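Local coordinates for spike protein S1 (Bat coronavirus HKU9, PDB 5GYQ) that probably attaches the virus to its host cell by binding a receptor, the piece described being the putative receptor-binding domain of the spike, at residues 14-19 / 103-108; 32-37 / 62-67; 74-79 / 149-154. All coordinates share one frame; numbering follows the deposited sequence.

Interaction 1 (14-19 / 103-108); sequences QDPPQP and HAFYLN
Leu107, near the far end of strand 100-111, brings its two methyls up against CG and CD of the Pro16 ring, and following the leucine outward shows how gradually contact is made. Its CB is still 5.8 Å from Pro16 CG, too far to touch. At the branch point the gap has narrowed, Leu107 CG lying 4.4 Å from Pro16 CG. The methyls do the touching: Leu107 CD1 is 3.8 Å from both Pro16 CG and Pro16 CD, while Leu107 CD2 sits nearer Pro16 CD, at 3.8 Å. Both therefore meet the CG-CD end of the pyrrolidine ring. A chi1 of -79° sets CG opposite the carbonyl carbon, and this directs the fork at the loop. Two residues earlier on the same strand, Phe105 adds a looser contact, with its CZ 4.3 Å from Pro16 CG and the approach oblique to the ring. Around them, Leu107 also touches Val148 and Phe105 touches Leu13 of helix 10-14. No hydrogen bond joins the two segments, so the contact with strand 100-111 is apolar and rests on shape and burial, while polar bonds to the same sheet come through Arg70, whose NE bonds Pro16 O and whose backbone pairs with Pro17.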
ATOM      1  N   GLN A  14     -10.825   4.227  -3.691  1.00 35.69           N
ATOM      2  CA  GLN A  14     -12.115   3.634  -4.047  1.00 41.75           C
ATOM      3  C   GLN A  14     -11.987   2.581  -5.155  1.00 38.64           C
ATOM      4  O   GLN A  14     -12.927   1.827  -5.409  1.00 41.78           O
ATOM      5  CB  GLN A  14     -13.115   4.728  -4.443  1.00 45.87           C
ATOM      6  CG  GLN A  14     -12.888   5.351  -5.798  1.00 49.49           C
ATOM      7  CD  GLN A  14     -13.741   6.586  -6.010  1.00 47.34           C
ATOM      8  OE1 GLN A  14     -14.007   7.343  -5.074  1.00 48.27           O
ATOM      9  NE2 GLN A  14     -14.177   6.795  -7.241  1.00 42.82           N
ATOM     10  N   ASP A  15     -10.826   2.522  -5.802  1.00 39.69           N
ATOM     11  CA  ASP A  15     -10.565   1.479  -6.793  1.00 32.96           C
ATOM     12  C   ASP A  15      -9.078   1.134  -6.870  1.00 34.04           C
ATOM     13  O   ASP A  15      -8.387   1.561  -7.798  1.00 32.60           O
ATOM     14  CB  ASP A  15     -11.074   1.906  -8.173  1.00 39.94           C
ATOM     15  CG  ASP A  15     -10.974   0.793  -9.207  1.00 48.09           C
ATOM     16  OD1 ASP A  15     -10.859  -0.386  -8.811  1.00 50.97           O
ATOM     17  OD2 ASP A  15     -11.015   1.099 -10.416  1.00 47.83           O
ATOM     18  N   PRO A  16      -8.584   0.352  -5.896  1.00 26.47           N
ATOM     19  CA  PRO A  16      -7.168  -0.024  -5.818  1.00 24.13           C
ATOM     20  C   PRO A  16      -6.673  -0.755  -7.062  1.00 21.59           C
ATOM     21  O   PRO A  16      -7.356  -1.649  -7.565  1.00 20.91           O
ATOM     22  CB  PRO A  16      -7.117  -0.944  -4.594  1.00 19.96           C
ATOM     23  CG  PRO A  16      -8.290  -0.533  -3.770  1.00 24.72           C
ATOM     24  CD  PRO A  16      -9.355  -0.184  -4.763  1.00 26.31           C
ATOM     25  N   PRO A  17      -5.484  -0.380  -7.553  1.00 18.14           N
ATOM     26  CA  PRO A  17      -4.937  -0.997  -8.764  1.00 18.09           C
ATOM     27  C   PRO A  17      -4.547  -2.452  -8.537  1.00 15.65           C
ATOM     28  O   PRO A  17      -4.403  -2.882  -7.392  1.00 15.70           O
ATOM     29  CB  PRO A  17      -3.706  -0.139  -9.070  1.00 24.79           C
ATOM     30  CG  PRO A  17      -3.304   0.432  -7.755  1.00 18.59           C
ATOM     31  CD  PRO A  17      -4.567   0.613  -6.964  1.00 13.18           C
ATOM     32  N   GLN A  18      -4.402  -3.203  -9.623  1.00 18.63           N
ATOM     33  CA  GLN A  18      -3.878  -4.556  -9.540  1.00 18.15           C
ATOM     34  C   GLN A  18      -2.474  -4.484  -8.952  1.00 16.75           C
ATOM     35  O   GLN A  18      -1.751  -3.520  -9.197  1.00 13.41           O
ATOM     36  CB  GLN A  18      -3.862  -5.219 -10.919  1.00 19.14           C
ATOM     37  CG  GLN A  18      -5.222  -5.277 -11.604  1.00 18.88           C
ATOM     38  CD  GLN A  18      -6.195  -6.215 -10.909  1.00 24.06           C
ATOM     39  OE1 GLN A  18      -5.800  -7.054 -10.098  1.00 20.96           O
ATOM     40  NE2 GLN A  18      -7.478  -6.076 -11.227  1.00 30.57           N
ATOM     41  N   PRO A  19      -2.088  -5.496  -8.162  1.00 18.95           N
ATOM     42  CA  PRO A  19      -0.782  -5.471  -7.493  1.00 13.66           C
ATOM     43  C   PRO A  19       0.390  -5.389  -8.467  1.00 14.68           C
ATOM     44  O   PRO A  19       1.435  -4.840  -8.110  1.00 14.24           O
ATOM     45  CB  PRO A  19      -0.757  -6.791  -6.717  1.00 17.59           C
ATOM     46  CG  PRO A  19      -1.794  -7.645  -7.353  1.00 17.83           C
ATOM     47  CD  PRO A  19      -2.852  -6.711  -7.836  1.00 17.08           C
ATOM     48  N   HIS A 103      -2.318  -1.697   6.002  1.00 20.21           N
ATOM     49  CA  HIS A 103      -3.739  -1.511   6.247  1.00 20.11           C
ATOM     50  C   HIS A 103      -4.584  -2.152   5.154  1.00 19.76           C
ATOM     51  O   HIS A 103      -4.706  -1.623   4.049  1.00 14.52           O
ATOM     52  CB  HIS A 103      -4.069  -0.024   6.361  1.00 24.28           C
ATOM     53  CG  HIS A 103      -5.437   0.251   6.905  1.00 26.72           C
ATOM     54  ND1 HIS A 103      -5.898   1.523   7.153  1.00 32.50           N
ATOM     55  CD2 HIS A 103      -6.441  -0.591   7.253  1.00 28.31           C
ATOM     56  CE1 HIS A 103      -7.131   1.458   7.629  1.00 37.19           C
ATOM     57  NE2 HIS A 103      -7.482   0.188   7.698  1.00 35.03           N
ATOM     58  N   ALA A 104      -5.170  -3.299   5.478  1.00 15.08           N
ATOM     59  CA  ALA A 104      -6.079  -3.981   4.574  1.00 18.33           C
ATOM     60  C   ALA A 104      -7.520  -3.655   4.941  1.00 21.83           C
ATOM     61  O   ALA A 104      -7.913  -3.749   6.107  1.00 23.73           O
ATOM     62  CB  ALA A 104      -5.843  -5.476   4.609  1.00 19.61           C
ATOM     63  N   PHE A 105      -8.299  -3.268   3.937  1.00 24.15           N
ATOM     64  CA  PHE A 105      -9.677  -2.842   4.151  1.00 24.97           C
ATOM     65  C   PHE A 105     -10.616  -3.493   3.142  1.00 25.16           C
ATOM     66  O   PHE A 105     -10.189  -3.925   2.070  1.00 23.52           O
ATOM     67  CB  PHE A 105      -9.783  -1.316   4.072  1.00 28.17           C
ATOM     68  CG  PHE A 105      -9.243  -0.730   2.794  1.00 26.36           C
ATOM     69  CD1 PHE A 105     -10.083  -0.474   1.722  1.00 25.79           C
ATOM     70  CD2 PHE A 105      -7.897  -0.422   2.668  1.00 24.72           C
ATOM     71  CE1 PHE A 105      -9.590   0.071   0.548  1.00 27.43           C
ATOM     72  CE2 PHE A 105      -7.401   0.120   1.496  1.00 17.78           C
ATOM     73  CZ  PHE A 105      -8.250   0.367   0.437  1.00 24.36           C
ATOM     74  N   TYR A 106     -11.899  -3.554   3.489  1.00 26.88           N
ATOM     75  CA  TYR A 106     -12.891  -4.246   2.671  1.00 24.80           C
ATOM     76  C   TYR A 106     -13.240  -3.501   1.386  1.00 30.47           C
ATOM     77  O   TYR A 106     -13.419  -2.285   1.384  1.00 30.28           O
ATOM     78  CB  TYR A 106     -14.165  -4.495   3.488  1.00 31.97           C
ATOM     79  CG  TYR A 106     -13.992  -5.538   4.571  1.00 26.56           C
ATOM     80  CD1 TYR A 106     -14.136  -6.891   4.290  1.00 37.43           C
ATOM     81  CD2 TYR A 106     -13.674  -5.170   5.870  1.00 31.93           C
ATOM     82  CE1 TYR A 106     -13.973  -7.849   5.275  1.00 35.20           C
ATOM     83  CE2 TYR A 106     -13.511  -6.120   6.862  1.00 32.77           C
ATOM     84  CZ  TYR A 106     -13.658  -7.458   6.559  1.00 32.65           C
ATOM     85  OH  TYR A 106     -13.494  -8.405   7.543  1.00 40.62           O
ATOM     86  N   LEU A 107     -13.326  -4.253   0.293  1.00 35.52           N
ATOM     87  CA  LEU A 107     -13.766  -3.727  -0.994  1.00 36.75           C
ATOM     88  C   LEU A 107     -15.076  -4.379  -1.412  1.00 38.27           C
ATOM     89  O   LEU A 107     -15.785  -3.863  -2.278  1.00 41.55           O
ATOM     90  CB  LEU A 107     -12.708  -3.963  -2.075  1.00 27.79           C
ATOM     91  CG  LEU A 107     -11.502  -3.030  -2.122  1.00 31.01           C
ATOM     92  CD1 LEU A 107     -10.532  -3.491  -3.191  1.00 25.61           C
ATOM     93  CD2 LEU A 107     -11.950  -1.602  -2.386  1.00 28.15           C
ATOM     94  N   ASN A 108     -15.377  -5.518  -0.790  1.00 40.35           N
ATOM     95  CA  ASN A 108     -16.563  -6.307  -1.110  1.00 48.48           C
ATOM     96  C   ASN A 108     -16.629  -6.629  -2.597  1.00 43.88           C
ATOM     97  O   ASN A 108     -17.676  -6.495  -3.228  1.00 44.61           O
ATOM     98  CB  ASN A 108     -17.834  -5.575  -0.673  1.00 43.30           C
ATOM     99  CG  ASN A 108     -17.707  -4.966   0.707  1.00 46.72           C
ATOM    100  OD1 ASN A 108     -18.033  -3.797   0.913  1.00 54.42           O
ATOM    101  ND2 ASN A 108     -17.224  -5.754   1.662  1.00 41.45           N
TER

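Interaction 2 (32-37 / 62-67); sequences FDFTVV and GSVTLD
The amide N of Val37 donates to Phe34 O at 3.1 Å, closing a helical turn that brings Phe34 and Val37, two of the residues facing strand 63-71, into place. Just before them Asp33 OD2 receives two weak bonds, from the amide and the hydroxyl of Thr35.

Across the contact everything is apolar. Leu66 CD1 is the shared point: it lies 3.8 Å from Phe32 CZ and 4.0 Å from Val37 CG1. The directions to these two atoms open about 64° at the methyl, so it fits into a V between phenylalanine and valine. Phe32 and Leu66 reach in from opposite directions, whereas Val37 comes at the leucine on a slant. The phenylalanine ring gets there because chi1 of 178° extends it straight away from its own backbone N, leaving CZ foremost.

A second touch lies nearer the start of the strand, where Val64 CG2 meets Phe34 CZ at 3.9 Å, at the ring edge and near its plane. The two phenylalanines also meet each other: Phe32 CD1 stands 3.5 Å above one face of Phe34, offset toward the rim, while Phe34 CE1 lies in the plane of Phe32.

Phe32 CA and Val64 CA are 9.4 Å apart, and Val37 CA and Leu66 CA 8.8 Å, an interval that side chains fill. Leu27 of strand 23-27 and Ile154 of strand 146-157 flank Val64 and Leu66, while Val165 touches both Phe32 and Val64. The contact thus joins the small parallel sheet, with strand 30-32 at its middle, to the five-stranded antiparallel sheet.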
ATOM      1  N   PHE A  32      -1.321  16.461   6.427  1.00 36.52           N
ATOM      2  CA  PHE A  32      -2.016  15.335   5.821  1.00 34.44           C
ATOM      3  C   PHE A  32      -3.114  14.803   6.733  1.00 37.21           C
ATOM      4  O   PHE A  32      -2.915  14.659   7.937  1.00 39.72           O
ATOM      5  CB  PHE A  32      -1.017  14.223   5.483  1.00 33.07           C
ATOM      6  CG  PHE A  32      -1.648  12.997   4.889  1.00 35.34           C
ATOM      7  CD1 PHE A  32      -1.611  11.786   5.562  1.00 36.48           C
ATOM      8  CD2 PHE A  32      -2.276  13.052   3.657  1.00 33.29           C
ATOM      9  CE1 PHE A  32      -2.188  10.654   5.017  1.00 30.90           C
ATOM     10  CE2 PHE A  32      -2.857  11.924   3.106  1.00 33.72           C
ATOM     11  CZ  PHE A  32      -2.813  10.725   3.787  1.00 32.77           C
ATOM     12  N   ASP A  33      -4.275  14.519   6.155  1.00 35.96           N
ATOM     13  CA  ASP A  33      -5.386  13.962   6.916  1.00 39.76           C
ATOM     14  C   ASP A  33      -5.300  12.440   6.945  1.00 34.65           C
ATOM     15  O   ASP A  33      -5.785  11.764   6.039  1.00 32.53           O
ATOM     16  CB  ASP A  33      -6.724  14.416   6.328  1.00 36.30           C
ATOM     17  CG  ASP A  33      -7.911  13.993   7.178  1.00 48.01           C
ATOM     18  OD1 ASP A  33      -9.055  14.057   6.679  1.00 50.28           O
ATOM     19  OD2 ASP A  33      -7.703  13.593   8.345  1.00 47.12           O
ATOM     20  N   PHE A  34      -4.685  11.911   7.999  1.00 41.57           N
ATOM     21  CA  PHE A  34      -4.439  10.476   8.124  1.00 43.69           C
ATOM     22  C   PHE A  34      -5.715   9.645   8.205  1.00 37.89           C
ATOM     23  O   PHE A  34      -5.699   8.448   7.924  1.00 39.95           O
ATOM     24  CB  PHE A  34      -3.578  10.195   9.358  1.00 40.69           C
ATOM     25  CG  PHE A  34      -2.106  10.358   9.122  1.00 32.47           C
ATOM     26  CD1 PHE A  34      -1.521  11.614   9.136  1.00 37.21           C
ATOM     27  CD2 PHE A  34      -1.303   9.252   8.892  1.00 33.33           C
ATOM     28  CE1 PHE A  34      -0.164  11.765   8.921  1.00 39.50           C
ATOM     29  CE2 PHE A  34       0.053   9.396   8.678  1.00 37.26           C
ATOM     30  CZ  PHE A  34       0.624  10.657   8.692  1.00 37.50           C
ATOM     31  N   THR A  35      -6.812  10.287   8.594  1.00 34.51           N
ATOM     32  CA  THR A  35      -8.097   9.612   8.749  1.00 34.81           C
ATOM     33  C   THR A  35      -8.538   8.914   7.462  1.00 32.41           C
ATOM     34  O   THR A  35      -9.166   7.854   7.499  1.00 30.58           O
ATOM     35  CB  THR A  35      -9.190  10.611   9.183  1.00 45.23           C
ATOM     36  OG1 THR A  35      -8.775  11.284  10.379  1.00 54.51           O
ATOM     37  CG2 THR A  35     -10.505   9.896   9.443  1.00 45.27           C
ATOM     38  N   VAL A  36      -8.190   9.513   6.328  1.00 28.99           N
ATOM     39  CA  VAL A  36      -8.596   9.006   5.023  1.00 25.87           C
ATOM     40  C   VAL A  36      -8.043   7.607   4.759  1.00 27.98           C
ATOM     41  O   VAL A  36      -8.726   6.760   4.179  1.00 32.80           O
ATOM     42  CB  VAL A  36      -8.141   9.957   3.893  1.00 36.75           C
ATOM     43  CG1 VAL A  36      -8.587   9.433   2.536  1.00 34.05           C
ATOM     44  CG2 VAL A  36      -8.684  11.358   4.130  1.00 31.84           C
ATOM     45  N   VAL A  37      -6.814   7.361   5.199  1.00 23.39           N
ATOM     46  CA  VAL A  37      -6.164   6.083   4.936  1.00 31.35           C
ATOM     47  C   VAL A  37      -6.154   5.176   6.162  1.00 34.55           C
ATOM     48  O   VAL A  37      -5.606   4.075   6.118  1.00 32.91           O
ATOM     49  CB  VAL A  37      -4.716   6.279   4.450  1.00 25.76           C
ATOM     50  CG1 VAL A  37      -4.702   7.077   3.157  1.00 25.05           C
ATOM     51  CG2 VAL A  37      -3.888   6.973   5.516  1.00 26.90           C
ATOM     52  N   GLY A  62       9.122  12.397   9.276  1.00 35.83           N
ATOM     53  CA  GLY A  62      10.053  12.966   8.317  1.00 40.11           C
ATOM     54  C   GLY A  62       9.487  12.903   6.913  1.00 35.20           C
ATOM     55  O   GLY A  62       9.688  13.811   6.107  1.00 41.77           O
ATOM     56  N   SER A  63       8.773  11.819   6.630  1.00 31.85           N
ATOM     57  CA  SER A  63       8.084  11.629   5.358  1.00 27.86           C
ATOM     58  C   SER A  63       7.127  10.450   5.464  1.00 30.19           C
ATOM     59  O   SER A  63       7.317   9.558   6.300  1.00 27.67           O
ATOM     60  CB  SER A  63       9.078  11.394   4.219  1.00 38.41           C
ATOM     61  OG  SER A  63       9.576  10.067   4.251  1.00 36.92           O
ATOM     62  N   VAL A  64       6.101  10.448   4.617  1.00 29.99           N
ATOM     63  CA  VAL A  64       5.143   9.344   4.606  1.00 23.27           C
ATOM     64  C   VAL A  64       4.922   8.848   3.182  1.00 26.77           C
ATOM     65  O   VAL A  64       4.689   9.636   2.282  1.00 27.75           O
ATOM     66  CB  VAL A  64       3.787   9.755   5.221  1.00 25.61           C
ATOM     67  CG1 VAL A  64       2.772   8.628   5.090  1.00 19.67           C
ATOM     68  CG2 VAL A  64       3.962  10.150   6.680  1.00 32.12           C
ATOM     69  N   THR A  65       5.000   7.540   2.977  1.00 27.29           N
ATOM     70  CA  THR A  65       4.756   6.972   1.656  1.00 26.85           C
ATOM     71  C   THR A  65       3.538   6.060   1.686  1.00 26.04           C
ATOM     72  O   THR A  65       3.401   5.232   2.580  1.00 22.38           O
ATOM     73  CB  THR A  65       5.976   6.187   1.148  1.00 30.60           C
ATOM     74  OG1 THR A  65       7.127   7.039   1.155  1.00 38.70           O
ATOM     75  CG2 THR A  65       5.735   5.683  -0.266  1.00 27.67           C
ATOM     76  N   LEU A  66       2.648   6.227   0.712  1.00 15.82           N
ATOM     77  CA  LEU A  66       1.453   5.395   0.617  1.00 16.98           C
ATOM     78  C   LEU A  66       1.479   4.527  -0.633  1.00 15.82           C
ATOM     79  O   LEU A  66       1.421   5.037  -1.748  1.00 17.92           O
ATOM     80  CB  LEU A  66       0.192   6.261   0.607  1.00 15.71           C
ATOM     81  CG  LEU A  66       0.065   7.294   1.726  1.00 32.18           C
ATOM     82  CD1 LEU A  66      -1.166   8.165   1.513  1.00 28.95           C
ATOM     83  CD2 LEU A  66       0.017   6.613   3.085  1.00 18.32           C
ATOM     84  N   ASP A  67       1.567   3.217  -0.444  1.00 18.04           N
ATOM     85  CA  ASP A  67       1.495   2.295  -1.571  1.00 16.45           C
ATOM     86  C   ASP A  67       0.135   1.622  -1.594  1.00 15.56           C
ATOM     87  O   ASP A  67      -0.276   1.013  -0.618  1.00 16.54           O
ATOM     88  CB  ASP A  67       2.608   1.253  -1.494  1.00 15.36           C
ATOM     89  CG  ASP A  67       3.982   1.883  -1.482  1.00 20.02           C
ATOM     90  OD1 ASP A  67       4.133   2.986  -2.044  1.00 20.93           O
ATOM     91  OD2 ASP A  67       4.912   1.276  -0.913  1.00 18.12           O
TER

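Interaction 3 (74-79 / 149-154); sequences THLNNL and YGLAVI. With NAG (2-acetamido-2-deoxy-beta-D-glucopyranose), chain B.
Apolar contacts carry the join between helix 73-81 and strand 146-157, with Leu79 and Leu151 meeting tip to tip. Their CD2 methyls are 3.7 Å apart, Leu79 CD2 against Leu151 CD2. In both leucines chi1 is within 2° of 180°, so each chain extends away from its own backbone N and into the interface. One turn back along the helix, Leu76 divides its two methyls: CD2 is 4.2 Å from Tyr149 CD2, obliquely to that ring, and CD1 is a loose 4.4 Å from Leu151 CD1. The Tyr149 ring also stacks with His44.

Hydrogen bonding serves the helix and the sugar, and none crosses between residues 74-79 and 149-154, though Tyr149 OH makes a weak bond to Glu73, just before the helical segment. Within the helix, Leu79 N donates to His75 O at 2.9 Å. At the N-terminal end of the helix, the acetamido N2 of the N-acetylglucosamine donates to Thr74 OG1 at 2.9 Å, and an N-H...O angle of 174° makes the bond almost straight.

The ring of His75 contacts the sugar with one face. The sugar C1 stands 4.0 Å above the ring plane and toward the rim, while the ring's CE1 approaches the sugar O6. A hydrogen bond between His75 ND1 and Tyr113 OH helps fix the ring's rotation.

Asn72, Glu73 and Thr74 form an N-X-T sequon, consistent with a glycan linked to Asn72, so Thr74 both completes the sequon and grips the sugar. The axes of 74-79 and 149-154 approach to 10.8 Å, with their N-to-C directions 32° apart: a helix packed on one face of the antiparallel sheet, as in the core subdomain of betacoronavirus receptor-binding domains.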
ATOM      1  N   THR A  74      -4.929 -15.046   0.795  1.00 15.50           N
ATOM      2  CA  THR A  74      -3.707 -15.848   0.824  1.00 16.57           C
ATOM      3  C   THR A  74      -2.466 -14.957   0.833  1.00 17.29           C
ATOM      4  O   THR A  74      -1.585 -15.070   1.701  1.00 17.75           O
ATOM      5  CB  THR A  74      -3.632 -16.799  -0.394  1.00 20.01           C
ATOM      6  OG1 THR A  74      -4.828 -17.587  -0.475  1.00 26.62           O
ATOM      7  CG2 THR A  74      -2.422 -17.719  -0.290  1.00 20.05           C
ATOM      8  N   HIS A  75      -2.419 -14.058  -0.141  1.00 17.29           N
ATOM      9  CA  HIS A  75      -1.288 -13.159  -0.309  1.00 14.83           C
ATOM     10  C   HIS A  75      -1.175 -12.186   0.854  1.00 14.76           C
ATOM     11  O   HIS A  75      -0.072 -11.802   1.233  1.00 13.94           O
ATOM     12  CB  HIS A  75      -1.410 -12.397  -1.627  1.00 10.88           C
ATOM     13  CG  HIS A  75      -1.309 -13.269  -2.840  1.00 10.23           C
ATOM     14  ND1 HIS A  75      -1.878 -12.929  -4.046  1.00 12.32           N
ATOM     15  CD2 HIS A  75      -0.700 -14.463  -3.032  1.00 13.22           C
ATOM     16  CE1 HIS A  75      -1.629 -13.879  -4.932  1.00 13.02           C
ATOM     17  NE2 HIS A  75      -0.916 -14.819  -4.344  1.00 16.70           N
ATOM     18  N   LEU A  76      -2.314 -11.794   1.417  1.00 12.71           N
ATOM     19  CA  LEU A  76      -2.323 -10.895   2.570  1.00 13.34           C
ATOM     20  C   LEU A  76      -1.724 -11.569   3.800  1.00 17.52           C
ATOM     21  O   LEU A  76      -0.905 -10.979   4.512  1.00 16.14           O
ATOM     22  CB  LEU A  76      -3.746 -10.418   2.876  1.00 14.23           C
ATOM     23  CG  LEU A  76      -3.865  -9.455   4.059  1.00 21.28           C
ATOM     24  CD1 LEU A  76      -3.118  -8.163   3.776  1.00 15.70           C
ATOM     25  CD2 LEU A  76      -5.323  -9.179   4.389  1.00 20.04           C
ATOM     26  N   ASN A  77      -2.142 -12.810   4.043  1.00 13.92           N
ATOM     27  CA  ASN A  77      -1.630 -13.579   5.168  1.00 20.23           C
ATOM     28  C   ASN A  77      -0.138 -13.843   5.021  1.00 16.98           C
ATOM     29  O   ASN A  77       0.619 -13.716   5.985  1.00 16.47           O
ATOM     30  CB  ASN A  77      -2.393 -14.895   5.311  1.00 20.79           C
ATOM     31  CG  ASN A  77      -3.817 -14.690   5.787  1.00 34.59           C
ATOM     32  OD1 ASN A  77      -4.111 -13.729   6.500  1.00 33.40           O
ATOM     33  ND2 ASN A  77      -4.711 -15.589   5.394  1.00 30.54           N
ATOM     34  N   ASN A  78       0.289 -14.197   3.813  1.00 15.60           N
ATOM     35  CA  ASN A  78       1.718 -14.362   3.563  1.00 13.99           C
ATOM     36  C   ASN A  78       2.486 -13.053   3.751  1.00 16.35           C
ATOM     37  O   ASN A  78       3.629 -13.054   4.208  1.00 16.91           O
ATOM     38  CB  ASN A  78       1.956 -14.910   2.158  1.00 14.06           C
ATOM     39  CG  ASN A  78       1.525 -16.351   2.023  1.00 17.42           C
ATOM     40  OD1 ASN A  78       1.479 -17.088   3.008  1.00 19.68           O
ATOM     41  ND2 ASN A  78       1.202 -16.763   0.801  1.00 19.80           N
ATOM     42  N   LEU A  79       1.852 -11.938   3.398  1.00 14.68           N
ATOM     43  CA  LEU A  79       2.468 -10.623   3.552  1.00 19.68           C
ATOM     44  C   LEU A  79       2.691 -10.312   5.026  1.00 22.32           C
ATOM     45  O   LEU A  79       3.768  -9.861   5.421  1.00 22.16           O
ATOM     46  CB  LEU A  79       1.602  -9.539   2.905  1.00 12.90           C
ATOM     47  CG  LEU A  79       2.154  -8.112   2.938  1.00 23.79           C
ATOM     48  CD1 LEU A  79       3.451  -8.019   2.155  1.00 17.71           C
ATOM     49  CD2 LEU A  79       1.132  -7.126   2.398  1.00 20.35           C
ATOM     50  N   TYR A 149      -9.202  -7.583  -1.096  1.00 24.97           N
ATOM     51  CA  TYR A 149      -9.144  -6.474  -0.161  1.00 21.22           C
ATOM     52  C   TYR A 149      -8.323  -5.332  -0.735  1.00 27.04           C
ATOM     53  O   TYR A 149      -7.437  -5.546  -1.566  1.00 19.32           O
ATOM     54  CB  TYR A 149      -8.539  -6.915   1.173  1.00 22.99           C
ATOM     55  CG  TYR A 149      -9.274  -8.051   1.833  1.00 39.82           C
ATOM     56  CD1 TYR A 149     -10.508  -7.847   2.436  1.00 37.29           C
ATOM     57  CD2 TYR A 149      -8.734  -9.330   1.859  1.00 33.81           C
ATOM     58  CE1 TYR A 149     -11.185  -8.883   3.040  1.00 43.90           C
ATOM     59  CE2 TYR A 149      -9.405 -10.374   2.463  1.00 38.42           C
ATOM     60  CZ  TYR A 149     -10.631 -10.145   3.053  1.00 46.46           C
ATOM     61  OH  TYR A 149     -11.306 -11.177   3.659  1.00 56.50           O
ATOM     62  N   GLY A 150      -8.625  -4.119  -0.291  1.00 16.85           N
ATOM     63  CA  GLY A 150      -7.771  -2.982  -0.564  1.00 15.91           C
ATOM     64  C   GLY A 150      -6.589  -3.028   0.385  1.00 17.42           C
ATOM     65  O   GLY A 150      -6.708  -3.507   1.512  1.00 19.16           O
ATOM     66  N   LEU A 151      -5.442  -2.543  -0.072  1.00 17.21           N
ATOM     67  CA  LEU A 151      -4.241  -2.521   0.748  1.00 11.78           C
ATOM     68  C   LEU A 151      -3.497  -1.209   0.595  1.00 16.15           C
ATOM     69  O   LEU A 151      -3.113  -0.814  -0.519  1.00 17.43           O
ATOM     70  CB  LEU A 151      -3.305  -3.678   0.390  1.00 13.07           C
ATOM     71  CG  LEU A 151      -1.990  -3.686   1.181  1.00 13.93           C
ATOM     72  CD1 LEU A 151      -2.249  -3.996   2.646  1.00 16.31           C
ATOM     73  CD2 LEU A 151      -0.987  -4.665   0.596  1.00 13.32           C
ATOM     74  N   ALA A 152      -3.309  -0.543   1.729  1.00 16.43           N
ATOM     75  CA  ALA A 152      -2.477   0.642   1.820  1.00 14.57           C
ATOM     76  C   ALA A 152      -1.284   0.345   2.716  1.00 16.24           C
ATOM     77  O   ALA A 152      -1.439   0.047   3.900  1.00 18.35           O
ATOM     78  CB  ALA A 152      -3.274   1.825   2.354  1.00 16.65           C
ATOM     79  N   VAL A 153      -0.095   0.401   2.132  1.00 19.06           N
ATOM     80  CA  VAL A 153       1.148   0.242   2.866  1.00 14.69           C
ATOM     81  C   VAL A 153       1.683   1.619   3.203  1.00 21.10           C
ATOM     82  O   VAL A 153       2.062   2.386   2.315  1.00 21.81           O
ATOM     83  CB  VAL A 153       2.200  -0.539   2.063  1.00 16.72           C
ATOM     84  CG1 VAL A 153       3.474  -0.707   2.880  1.00 15.26           C
ATOM     85  CG2 VAL A 153       1.647  -1.892   1.642  1.00 12.03           C
ATOM     86  N   ILE A 154       1.690   1.936   4.491  1.00 19.26           N
ATOM     87  CA  ILE A 154       2.146   3.234   4.950  1.00 18.84           C
ATOM     88  C   ILE A 154       3.573   3.125   5.468  1.00 21.78           C
ATOM     89  O   ILE A 154       3.811   2.522   6.506  1.00 23.48           O
ATOM     90  CB  ILE A 154       1.220   3.792   6.048  1.00 19.76           C
ATOM     91  CG1 ILE A 154      -0.237   3.739   5.582  1.00 26.79           C
ATOM     92  CG2 ILE A 154       1.614   5.215   6.409  1.00 22.41           C
ATOM     93  CD1 ILE A 154      -1.241   4.159   6.633  1.00 27.90           C
TER
HETATM   94  C1  NAG B   1      -5.239 -15.594  -4.339  1.00 14.48           C
HETATM   95  C2  NAG B   1      -5.904 -16.932  -4.113  1.00 25.09           C
HETATM   96  C3  NAG B   1      -4.905 -18.052  -4.363  1.00 27.48           C
HETATM   97  C4  NAG B   1      -4.299 -17.919  -5.759  1.00 19.22           C
HETATM   98  C5  NAG B   1      -3.811 -16.491  -6.030  1.00 18.36           C
HETATM   99  C6  NAG B   1      -3.469 -16.264  -7.484  1.00 19.28           C
HETATM  100  C7  NAG B   1      -7.785 -16.917  -2.541  1.00 26.32           C
HETATM  101  C8  NAG B   1      -8.209 -17.039  -1.108  1.00 23.01           C
HETATM  102  N2  NAG B   1      -6.471 -17.028  -2.778  1.00 24.07           N
HETATM  103  O3  NAG B   1      -5.588 -19.292  -4.227  1.00 24.26           O
HETATM  104  O4  NAG B   1      -3.147 -18.748  -5.883  1.00 27.74           O
HETATM  105  O5  NAG B   1      -4.803 -15.510  -5.685  1.00 18.06           O
HETATM  106  O6  NAG B   1      -2.945 -14.962  -7.701  1.00 20.38           O
HETATM  107  O7  NAG B   1      -8.591 -16.726  -3.447  1.00 21.89           O

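All three interactions reach the same five-stranded antiparallel sheet, through three adjacent strands in the order 63-71, 146-157, 100-111. Residue alternation along these strands places interactions 1 and 2 on one face and interaction 3 on the other. Centres of interactions 1 and 3 are about 9 Å apart, and backbone bonds such as Gly150 N to Phe105 O (2.8 Å) tie their strands. Interaction 2 lies about 16 and 17 Å from them, linked by His103 ND1 to Val37 O and by Asp67 O to Val153 N. Along the chain, interaction 2 falls within the span of interaction 1, whose segments alternate with those of interaction 3. The sheet is thus covered on both faces by chain-distant segments in one domain.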